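Local coordinates for protein Isomerase/lactonizing enzyme (Agrobacterium fabrum str. C58, PDB 2NQL) that is a member of the mandelate racemase/muconate lactonizing branch of the enolase superfamily, with a capping N-terminal domain and a TIM-barrel domain, at residues F153-P161 with W175-F185; V8-P16 with A380-I388. One frame throughout, in Å; residues are numbered along the deposited sequence.

Contact 1. Residues F153-P161 with W175-F185; sequences FPAYVSGLP and WQDRGFNAFKF
Lys184 NZ has two partners: it donates to Tyr156 OH at 2.9 Å and forms a salt bridge with Glu240, a ligand of the bound sodium ion. The lysine chain runs from CG anti to its own backbone N (chi1 -178°) and bends at chi3 (80°), which brings CE to the edge of the tyrosine ring, in its plane, while CB packs obliquely 3.5 Å from Tyr156 CE1. The aliphatic chain of Lys184 thus lies along the phenol as far as its hydroxyl, touching CE1 with CB and CD, and OH with CD and CE. Ser158, on the same side of the sheet as Lys184, turns OG to Glu341.

Beneath these side chains the strands run parallel, their short axes 33° apart. Val157 N donates to Ala182 O (2.9 Å), and Val157 O accepts from Lys184 N at the same length, so one residue bonds both ways, as a parallel bridge requires. Two waters extend the pairing: one receives from Asn181 N and donates to Ala155 O, and the other lies between Gly159 N and Lys184 O.

On the opposite face, Val157 packs among Phe180, Trp175 and Phe183. Its CG2 lies 3.5 Å from Phe180 CD1 and 3.9 Å from Trp175 CB, and its CB is 3.8 Å from Phe183 CD1. The edge of the Phe180 ring also meets Ala155 O.

A Schellman motif at Gly179 ends helix 165-177 and returns the chain to strand 182-186, completing a beta-alpha-beta unit of the barrel. Strand 340-342 borders 152-158, strand 210-214 borders 182-186, and helix 194-205 packs against Phe183 and Phe185.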
loop_
_atom_site.group_PDB
_atom_site.type_symbol
_atom_site.label_atom_id
_atom_site.label_comp_id
_atom_site.label_asym_id
_atom_site.label_seq_id
_atom_site.Cartn_x
_atom_site.Cartn_y
_atom_site.Cartn_z
ATOM N N PHE A 153 5.865 -26.854 16.517
ATOM C CA PHE A 153 4.697 -27.151 15.683
ATOM C C PHE A 153 5.140 -27.649 14.317
ATOM O O PHE A 153 6.333 -27.543 13.991
ATOM C CB PHE A 153 3.737 -25.931 15.567
ATOM C CG PHE A 153 4.426 -24.611 15.300
ATOM C CD1 PHE A 153 5.023 -24.341 14.064
ATOM C CD2 PHE A 153 4.432 -23.617 16.282
ATOM C CE1 PHE A 153 5.632 -23.114 13.819
ATOM C CE2 PHE A 153 5.020 -22.381 16.038
ATOM C CZ PHE A 153 5.631 -22.130 14.805
ATOM N N PRO A 154 4.209 -28.240 13.533
ATOM C CA PRO A 154 4.590 -28.802 12.243
ATOM C C PRO A 154 5.147 -27.804 11.235
ATOM O O PRO A 154 4.764 -26.631 11.233
ATOM C CB PRO A 154 3.261 -29.388 11.735
ATOM C CG PRO A 154 2.542 -29.734 12.978
ATOM C CD PRO A 154 2.788 -28.534 13.813
ATOM N N ALA A 155 6.047 -28.295 10.394
ATOM C CA ALA A 155 6.642 -27.515 9.322
ATOM C C ALA A 155 6.470 -28.276 8.012
ATOM O O ALA A 155 6.632 -29.501 7.982
ATOM C CB ALA A 155 8.112 -27.277 9.624
ATOM N N TYR A 156 6.099 -27.573 6.941
ATOM C CA TYR A 156 6.042 -28.193 5.618
ATOM C C TYR A 156 7.144 -27.699 4.718
ATOM O O TYR A 156 7.537 -26.525 4.779
ATOM C CB TYR A 156 4.667 -28.053 4.959
ATOM C CG TYR A 156 4.306 -26.700 4.381
ATOM C CD1 TYR A 156 4.672 -26.356 3.062
ATOM C CD2 TYR A 156 3.593 -25.763 5.134
ATOM C CE1 TYR A 156 4.325 -25.132 2.524
ATOM C CE2 TYR A 156 3.225 -24.517 4.583
ATOM C CZ TYR A 156 3.601 -24.214 3.292
ATOM O OH TYR A 156 3.267 -23.004 2.735
ATOM N N VAL A 157 7.627 -28.601 3.871
ATOM C CA VAL A 157 8.715 -28.310 2.947
ATOM C C VAL A 157 8.237 -27.465 1.776
ATOM O O VAL A 157 7.257 -27.779 1.086
ATOM C CB VAL A 157 9.390 -29.613 2.417
ATOM C CG1 VAL A 157 10.536 -29.289 1.477
ATOM C CG2 VAL A 157 9.913 -30.419 3.570
ATOM N N SER A 158 8.962 -26.380 1.548
ATOM C CA SER A 158 8.662 -25.524 0.443
ATOM C C SER A 158 9.969 -25.331 -0.317
ATOM O O SER A 158 11.045 -25.176 0.284
ATOM C CB SER A 158 8.164 -24.191 0.997
ATOM O OG SER A 158 7.614 -23.390 -0.016
ATOM N N GLY A 159 9.883 -25.361 -1.636
ATOM C CA GLY A 159 11.056 -25.082 -2.463
ATOM C C GLY A 159 11.602 -26.418 -2.909
ATOM O O GLY A 159 12.117 -27.190 -2.092
ATOM N N LEU A 160 11.476 -26.698 -4.201
ATOM C CA LEU A 160 12.134 -27.858 -4.795
ATOM C C LEU A 160 13.028 -27.351 -5.922
ATOM O O LEU A 160 12.645 -27.435 -7.093
ATOM C CB LEU A 160 11.092 -28.878 -5.292
ATOM C CG LEU A 160 10.150 -29.520 -4.252
ATOM C CD1 LEU A 160 9.047 -30.303 -4.943
ATOM C CD2 LEU A 160 10.893 -30.401 -3.227
ATOM N N PRO A 161 14.217 -26.794 -5.570
ATOM C CA PRO A 161 15.052 -26.180 -6.592
ATOM C C PRO A 161 15.839 -27.226 -7.377
ATOM O O PRO A 161 17.076 -27.350 -7.235
ATOM C CB PRO A 161 15.984 -25.269 -5.791
ATOM C CG PRO A 161 16.080 -25.916 -4.437
ATOM C CD PRO A 161 14.823 -26.697 -4.222
ATOM N N TRP A 175 13.567 -35.151 1.573
ATOM C CA TRP A 175 12.951 -34.457 2.703
ATOM C C TRP A 175 11.934 -35.293 3.475
ATOM O O TRP A 175 11.884 -35.208 4.704
ATOM C CB TRP A 175 12.415 -33.062 2.288
ATOM C CG TRP A 175 13.579 -32.113 2.132
ATOM C CD1 TRP A 175 14.203 -31.747 0.962
ATOM C CD2 TRP A 175 14.332 -31.512 3.191
ATOM N NE1 TRP A 175 15.274 -30.934 1.234
ATOM C CE2 TRP A 175 15.383 -30.776 2.590
ATOM C CE3 TRP A 175 14.209 -31.504 4.590
ATOM C CZ2 TRP A 175 16.314 -30.042 3.343
ATOM C CZ3 TRP A 175 15.146 -30.773 5.344
ATOM C CH2 TRP A 175 16.175 -30.051 4.714
ATOM N N GLN A 176 11.164 -36.121 2.763
ATOM C CA GLN A 176 10.266 -37.085 3.405
ATOM C C GLN A 176 11.040 -38.031 4.332
ATOM O O GLN A 176 10.600 -38.299 5.456
ATOM C CB GLN A 176 9.473 -37.888 2.364
ATOM C CG GLN A 176 8.320 -38.709 2.952
ATOM C CD GLN A 176 7.589 -39.524 1.908
ATOM O OE1 GLN A 176 8.211 -40.239 1.120
ATOM N NE2 GLN A 176 6.260 -39.425 1.896
ATOM N N ASP A 177 12.193 -38.507 3.865
ATOM C CA ASP A 177 13.059 -39.427 4.629
ATOM C C ASP A 177 13.656 -38.744 5.866
ATOM O O ASP A 177 14.082 -39.408 6.819
ATOM C CB ASP A 177 14.202 -39.946 3.749
ATOM C CG ASP A 177 13.745 -40.953 2.719
ATOM O OD1 ASP A 177 12.596 -41.450 2.810
ATOM O OD2 ASP A 177 14.538 -41.242 1.793
ATOM N N ARG A 178 13.685 -37.411 5.849
ATOM C CA ARG A 178 14.064 -36.629 7.015
ATOM C C ARG A 178 12.897 -36.358 7.982
ATOM O O ARG A 178 13.074 -35.653 8.975
ATOM C CB ARG A 178 14.704 -35.299 6.578
ATOM C CG ARG A 178 16.034 -35.436 5.842
ATOM C CD ARG A 178 16.619 -34.072 5.495
ATOM N NE ARG A 178 17.055 -33.349 6.696
ATOM C CZ ARG A 178 18.310 -33.321 7.133
ATOM N NH1 ARG A 178 19.270 -33.967 6.471
ATOM N NH2 ARG A 178 18.604 -32.655 8.241
ATOM N N GLY A 179 11.713 -36.891 7.704
ATOM C CA GLY A 179 10.605 -36.837 8.671
ATOM C C GLY A 179 9.558 -35.763 8.384
ATOM O O GLY A 179 8.681 -35.489 9.204
ATOM N N PHE A 180 9.638 -35.158 7.207
ATOM C CA PHE A 180 8.619 -34.223 6.761
ATOM C C PHE A 180 7.521 -34.999 6.055
ATOM O O PHE A 180 7.795 -35.966 5.346
ATOM C CB PHE A 180 9.250 -33.130 5.875
ATOM C CG PHE A 180 10.174 -32.207 6.640
ATOM C CD1 PHE A 180 9.736 -30.932 7.051
ATOM C CD2 PHE A 180 11.468 -32.603 6.963
ATOM C CE1 PHE A 180 10.585 -30.086 7.766
ATOM C CE2 PHE A 180 12.328 -31.777 7.692
ATOM C CZ PHE A 180 11.886 -30.517 8.102
ATOM N N ASN A 181 6.282 -34.598 6.295
ATOM C CA ASN A 181 5.115 -35.272 5.749
ATOM C C ASN A 181 4.252 -34.351 4.894
ATOM O O ASN A 181 3.246 -34.776 4.317
ATOM C CB ASN A 181 4.278 -35.861 6.889
ATOM C CG ASN A 181 5.010 -36.952 7.650
ATOM O OD1 ASN A 181 5.156 -36.881 8.872
ATOM N ND2 ASN A 181 5.471 -37.970 6.931
ATOM N N ALA A 182 4.645 -33.082 4.828
ATOM C CA ALA A 182 3.870 -32.074 4.135
ATOM C C ALA A 182 4.778 -31.225 3.238
ATOM O O ALA A 182 5.922 -30.919 3.602
ATOM C CB ALA A 182 3.077 -31.233 5.141
ATOM N N PHE A 183 4.282 -30.932 2.034
ATOM C CA PHE A 183 5.087 -30.433 0.914
ATOM C C PHE A 183 4.255 -29.458 0.103
ATOM O O PHE A 183 3.021 -29.578 0.034
ATOM C CB PHE A 183 5.512 -31.584 -0.029
ATOM C CG PHE A 183 6.270 -32.678 0.661
ATOM C CD1 PHE A 183 7.665 -32.622 0.753
ATOM C CD2 PHE A 183 5.583 -33.740 1.269
ATOM C CE1 PHE A 183 8.381 -33.629 1.418
ATOM C CE2 PHE A 183 6.286 -34.742 1.958
ATOM C CZ PHE A 183 7.676 -34.694 2.024
ATOM N N LYS A 184 4.930 -28.507 -0.538
ATOM C CA LYS A 184 4.248 -27.611 -1.466
ATOM C C LYS A 184 5.127 -27.402 -2.682
ATOM O O LYS A 184 6.353 -27.258 -2.550
ATOM C CB LYS A 184 3.891 -26.272 -0.774
ATOM C CG LYS A 184 3.126 -25.294 -1.672
ATOM C CD LYS A 184 2.721 -24.013 -0.921
ATOM C CE LYS A 184 3.874 -23.030 -0.804
ATOM N NZ LYS A 184 3.458 -21.901 0.049
ATOM N N PHE A 185 4.509 -27.381 -3.863
ATOM C CA PHE A 185 5.240 -27.095 -5.093
ATOM C C PHE A 185 4.675 -25.864 -5.789
ATOM O O PHE A 185 3.498 -25.529 -5.604
ATOM C CB PHE A 185 5.258 -28.315 -6.031
ATOM C CG PHE A 185 3.958 -28.558 -6.739
ATOM C CD1 PHE A 185 3.726 -28.026 -8.015
ATOM C CD2 PHE A 185 2.950 -29.309 -6.131
ATOM C CE1 PHE A 185 2.504 -28.245 -8.671
ATOM C CE2 PHE A 185 1.713 -29.518 -6.782
ATOM C CZ PHE A 185 1.502 -28.989 -8.053
HETATM O O HOH W 1 5.880 -32.068 7.530
HETATM O O HOH W 2 8.133 -25.723 -3.430
#

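Contact 2. Residues V8-P16 with A380-I388. With SO4 (sulfate ion), chain E.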
loop_
_atom_site.group_PDB
_atom_site.type_symbol
_atom_site.label_atom_id
_atom_site.label_comp_id
_atom_site.label_asym_id
_atom_site.label_seq_id
_atom_site.Cartn_x
_atom_site.Cartn_y
_atom_site.Cartn_z
ATOM N N VAL A 8 16.717 4.292 17.103
ATOM C CA VAL A 8 16.188 3.365 16.092
ATOM C C VAL A 8 17.183 3.430 14.940
ATOM O O VAL A 8 17.400 4.494 14.349
ATOM C CB VAL A 8 14.755 3.763 15.622
ATOM C CG1 VAL A 8 14.231 2.782 14.551
ATOM C CG2 VAL A 8 13.773 3.839 16.796
ATOM N N GLU A 9 17.836 2.306 14.656
ATOM C CA GLU A 9 18.873 2.257 13.630
ATOM C C GLU A 9 18.420 1.297 12.528
ATOM O O GLU A 9 17.971 0.181 12.832
ATOM C CB GLU A 9 20.180 1.728 14.222
ATOM C CG GLU A 9 20.860 2.642 15.261
ATOM C CD GLU A 9 21.963 1.900 15.987
ATOM O OE1 GLU A 9 21.666 1.292 17.041
ATOM O OE2 GLU A 9 23.088 1.894 15.465
ATOM N N VAL A 10 18.524 1.724 11.267
ATOM C CA VAL A 10 18.091 0.875 10.135
ATOM C C VAL A 10 19.285 0.381 9.328
ATOM O O VAL A 10 20.224 1.138 9.062
ATOM C CB VAL A 10 17.143 1.650 9.177
ATOM C CG1 VAL A 10 16.439 0.679 8.247
ATOM C CG2 VAL A 10 16.072 2.399 9.992
ATOM N N PHE A 11 19.219 -0.891 8.927
ATOM C CA PHE A 11 20.297 -1.545 8.191
ATOM C C PHE A 11 19.722 -2.399 7.079
ATOM O O PHE A 11 18.560 -2.798 7.130
ATOM C CB PHE A 11 21.098 -2.502 9.077
ATOM C CG PHE A 11 21.690 -1.862 10.293
ATOM C CD1 PHE A 11 22.965 -1.297 10.245
ATOM C CD2 PHE A 11 20.997 -1.885 11.501
ATOM C CE1 PHE A 11 23.534 -0.723 11.401
ATOM C CE2 PHE A 11 21.558 -1.296 12.663
ATOM C CZ PHE A 11 22.821 -0.724 12.597
ATOM N N THR A 12 20.554 -2.676 6.077
ATOM C CA THR A 12 20.289 -3.802 5.175
ATOM C C THR A 12 21.332 -4.895 5.405
ATOM O O THR A 12 22.455 -4.630 5.836
ATOM C CB THR A 12 20.327 -3.402 3.693
ATOM O OG1 THR A 12 21.547 -2.699 3.423
ATOM C CG2 THR A 12 19.122 -2.506 3.383
ATOM N N LEU A 13 20.909 -6.117 5.154
ATOM C CA LEU A 13 21.833 -7.263 5.031
ATOM C C LEU A 13 21.623 -7.820 3.633
ATOM O O LEU A 13 20.519 -8.239 3.289
ATOM C CB LEU A 13 21.511 -8.301 6.117
ATOM C CG LEU A 13 22.243 -9.669 6.064
ATOM C CD1 LEU A 13 23.721 -9.447 5.903
ATOM C CD2 LEU A 13 21.969 -10.492 7.344
ATOM N N THR A 14 22.685 -7.804 2.834
ATOM C CA THR A 14 22.623 -8.237 1.447
ATOM C C THR A 14 23.652 -9.346 1.289
ATOM O O THR A 14 24.791 -9.187 1.717
ATOM C CB THR A 14 23.008 -7.097 0.464
ATOM O OG1 THR A 14 22.259 -5.916 0.783
ATOM C CG2 THR A 14 22.688 -7.490 -0.977
ATOM N N GLN A 15 23.232 -10.460 0.695
ATOM C CA GLN A 15 24.135 -11.575 0.395
ATOM C C GLN A 15 23.763 -12.205 -0.943
ATOM O O GLN A 15 22.593 -12.141 -1.381
ATOM C CB GLN A 15 24.022 -12.653 1.472
ATOM C CG GLN A 15 24.550 -12.243 2.862
ATOM C CD GLN A 15 25.027 -13.429 3.645
ATOM O OE1 GLN A 15 24.226 -14.211 4.157
ATOM N NE2 GLN A 15 26.328 -13.596 3.715
ATOM N N PRO A 16 24.743 -12.879 -1.578
ATOM C CA PRO A 16 24.418 -13.681 -2.779
ATOM C C PRO A 16 23.354 -14.730 -2.495
ATOM O O PRO A 16 23.303 -15.276 -1.394
ATOM C CB PRO A 16 25.754 -14.383 -3.090
ATOM C CG PRO A 16 26.801 -13.484 -2.540
ATOM C CD PRO A 16 26.186 -12.965 -1.238
ATOM N N ALA A 380 28.889 -12.473 13.284
ATOM C CA ALA A 380 29.115 -12.550 11.832
ATOM C C ALA A 380 28.132 -11.652 11.065
ATOM O O ALA A 380 28.550 -10.893 10.189
ATOM C CB ALA A 380 29.027 -13.986 11.335
ATOM N N ALA A 381 26.845 -11.731 11.412
ATOM C CA ALA A 381 25.824 -10.871 10.766
ATOM C C ALA A 381 26.134 -9.384 10.996
ATOM O O ALA A 381 26.008 -8.573 10.070
ATOM C CB ALA A 381 24.468 -11.190 11.272
ATOM N N LEU A 382 26.570 -9.031 12.204
ATOM C CA LEU A 382 26.897 -7.620 12.518
ATOM C C LEU A 382 28.045 -7.094 11.690
ATOM O O LEU A 382 28.112 -5.892 11.427
ATOM C CB LEU A 382 27.210 -7.417 13.993
ATOM C CG LEU A 382 26.097 -7.595 15.021
ATOM C CD1 LEU A 382 26.675 -7.257 16.374
ATOM C CD2 LEU A 382 24.861 -6.735 14.727
ATOM N N GLY A 383 28.933 -7.988 11.250
ATOM C CA GLY A 383 30.027 -7.601 10.354
ATOM C C GLY A 383 29.535 -7.283 8.950
ATOM O O GLY A 383 30.184 -6.565 8.211
ATOM N N LEU A 384 28.378 -7.824 8.587
ATOM C CA LEU A 384 27.861 -7.731 7.213
ATOM C C LEU A 384 26.843 -6.593 6.995
ATOM O O LEU A 384 26.694 -6.097 5.883
ATOM C CB LEU A 384 27.232 -9.058 6.804
ATOM C CG LEU A 384 28.221 -10.235 6.797
ATOM C CD1 LEU A 384 27.494 -11.506 6.329
ATOM C CD2 LEU A 384 29.445 -9.881 5.925
ATOM N N ILE A 385 26.143 -6.197 8.045
ATOM C CA ILE A 385 25.064 -5.206 7.861
ATOM C C ILE A 385 25.626 -3.845 7.419
ATOM O O ILE A 385 26.740 -3.486 7.798
ATOM C CB ILE A 385 24.173 -5.092 9.109
ATOM C CG1 ILE A 385 24.974 -4.648 10.345
ATOM C CG2 ILE A 385 23.424 -6.431 9.306
ATOM C CD1 ILE A 385 24.155 -4.406 11.614
ATOM N N GLU A 386 24.858 -3.114 6.601
ATOM C CA GLU A 386 25.246 -1.755 6.164
ATOM C C GLU A 386 24.138 -0.804 6.655
ATOM O O GLU A 386 22.958 -1.142 6.559
ATOM C CB GLU A 386 25.273 -1.669 4.625
ATOM C CG GLU A 386 26.330 -2.518 3.929
ATOM C CD GLU A 386 26.294 -2.374 2.387
ATOM O OE1 GLU A 386 25.351 -2.883 1.720
ATOM O OE2 GLU A 386 27.232 -1.754 1.838
ATOM N N ARG A 387 24.529 0.357 7.170
ATOM C CA ARG A 387 23.575 1.407 7.507
ATOM C C ARG A 387 22.819 1.884 6.272
ATOM O O ARG A 387 23.374 1.945 5.175
ATOM C CB ARG A 387 24.289 2.585 8.175
ATOM C CG ARG A 387 24.963 2.236 9.492
ATOM C CD ARG A 387 25.273 3.485 10.301
ATOM N NE ARG A 387 25.945 3.169 11.558
ATOM C CZ ARG A 387 25.321 2.759 12.657
ATOM N NH1 ARG A 387 24.003 2.613 12.657
ATOM N NH2 ARG A 387 26.014 2.496 13.756
ATOM N N ILE A 388 21.548 2.222 6.460
ATOM C CA ILE A 388 20.725 2.773 5.376
ATOM C C ILE A 388 19.830 3.888 5.957
ATOM O O ILE A 388 19.476 4.832 5.233
ATOM C CB ILE A 388 19.925 1.651 4.632
ATOM C CG1 ILE A 388 19.248 2.188 3.355
ATOM C CG2 ILE A 388 18.955 0.942 5.588
ATOM C CD1 ILE A 388 18.709 1.083 2.393
ATOM O OXT ILE A 388 19.507 3.881 7.166
HETATM S S SO4 E . 28.346 1.054 6.585
HETATM O O1 SO4 E . 28.016 0.394 5.319
HETATM O O2 SO4 E . 29.625 0.545 7.092
HETATM O O3 SO4 E . 28.437 2.503 6.394
HETATM O O4 SO4 E . 27.306 0.770 7.556
HETATM O O HOH W 3 21.847 2.652 10.933
HETATM O O HOH W 4 23.523 -4.417 2.641
HETATM O O HOH W 5 25.080 -6.428 3.806
#
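The Phe11 ring carries Ile385 CD1 centrally over one face, a CH-pi contact 3.6 Å from the ring centroid and 13° off the normal, and a water toward the rim of the opposite face. Glu386 O lies at the ring's edge. Alongside, in the conformer described here (a second is modelled), the Arg387 side chain points the same way as the phenylalanine, with Phe11 CE1 over a face of the guanidinium and the two planes 36° apart. At the guanidinium edge of this conformer, Arg387 NH1 reaches the anti lone pair of Glu9 OE2 at 3.0 Å, only 5° out of plane; the NH2 bond to the same oxygen is weak. Arg56 also forms a salt bridge with Glu9, so two arginines share this carboxylate. The water over Phe11 receives from Arg387 NH1 and donates to Val10 O.

The backbones pair antiparallel. Thr12 and Glu386 form a hydrogen-bonded pair, both N-to-O distances 2.9 Å, and Ile388 N adds a bond to Val10 O (3.1 Å). Facing away from that pairing, Arg387 N donates to a sulfate oxygen. Leu13 CD1 rests on Leu384 CB (3.6 Å).

Strand 386-387 thereby becomes an outer strand of the antiparallel sheet beside 5-15, so the C-terminal end of the chain completes the N-terminal domain's sheet, an arrangement consistent with the enolase-superfamily fold.

In the fold
The two contacts lie in different sheets, their centres about 30 Å apart and their nearest atoms about 13 Å apart. Contact 1 is buried: of its twelve touching residues nine are buried and none exposed, and it links parallel neighbours in the barrel through a short crossover. Contact 2 is partly buried and pairs antiparallel strands from opposite ends of the chain. Their polar chemistry follows this placement. Contact 1 turns a lysine inward, toward a sodium ligand, with an aromatic cluster on the reverse of the sheet; contact 2 pairs exposed Arg387 with a glutamate, one water bridging the guanidinium to the backbone, while a sulfate, probably from the crystallisation liquor, takes the arginine's backbone N.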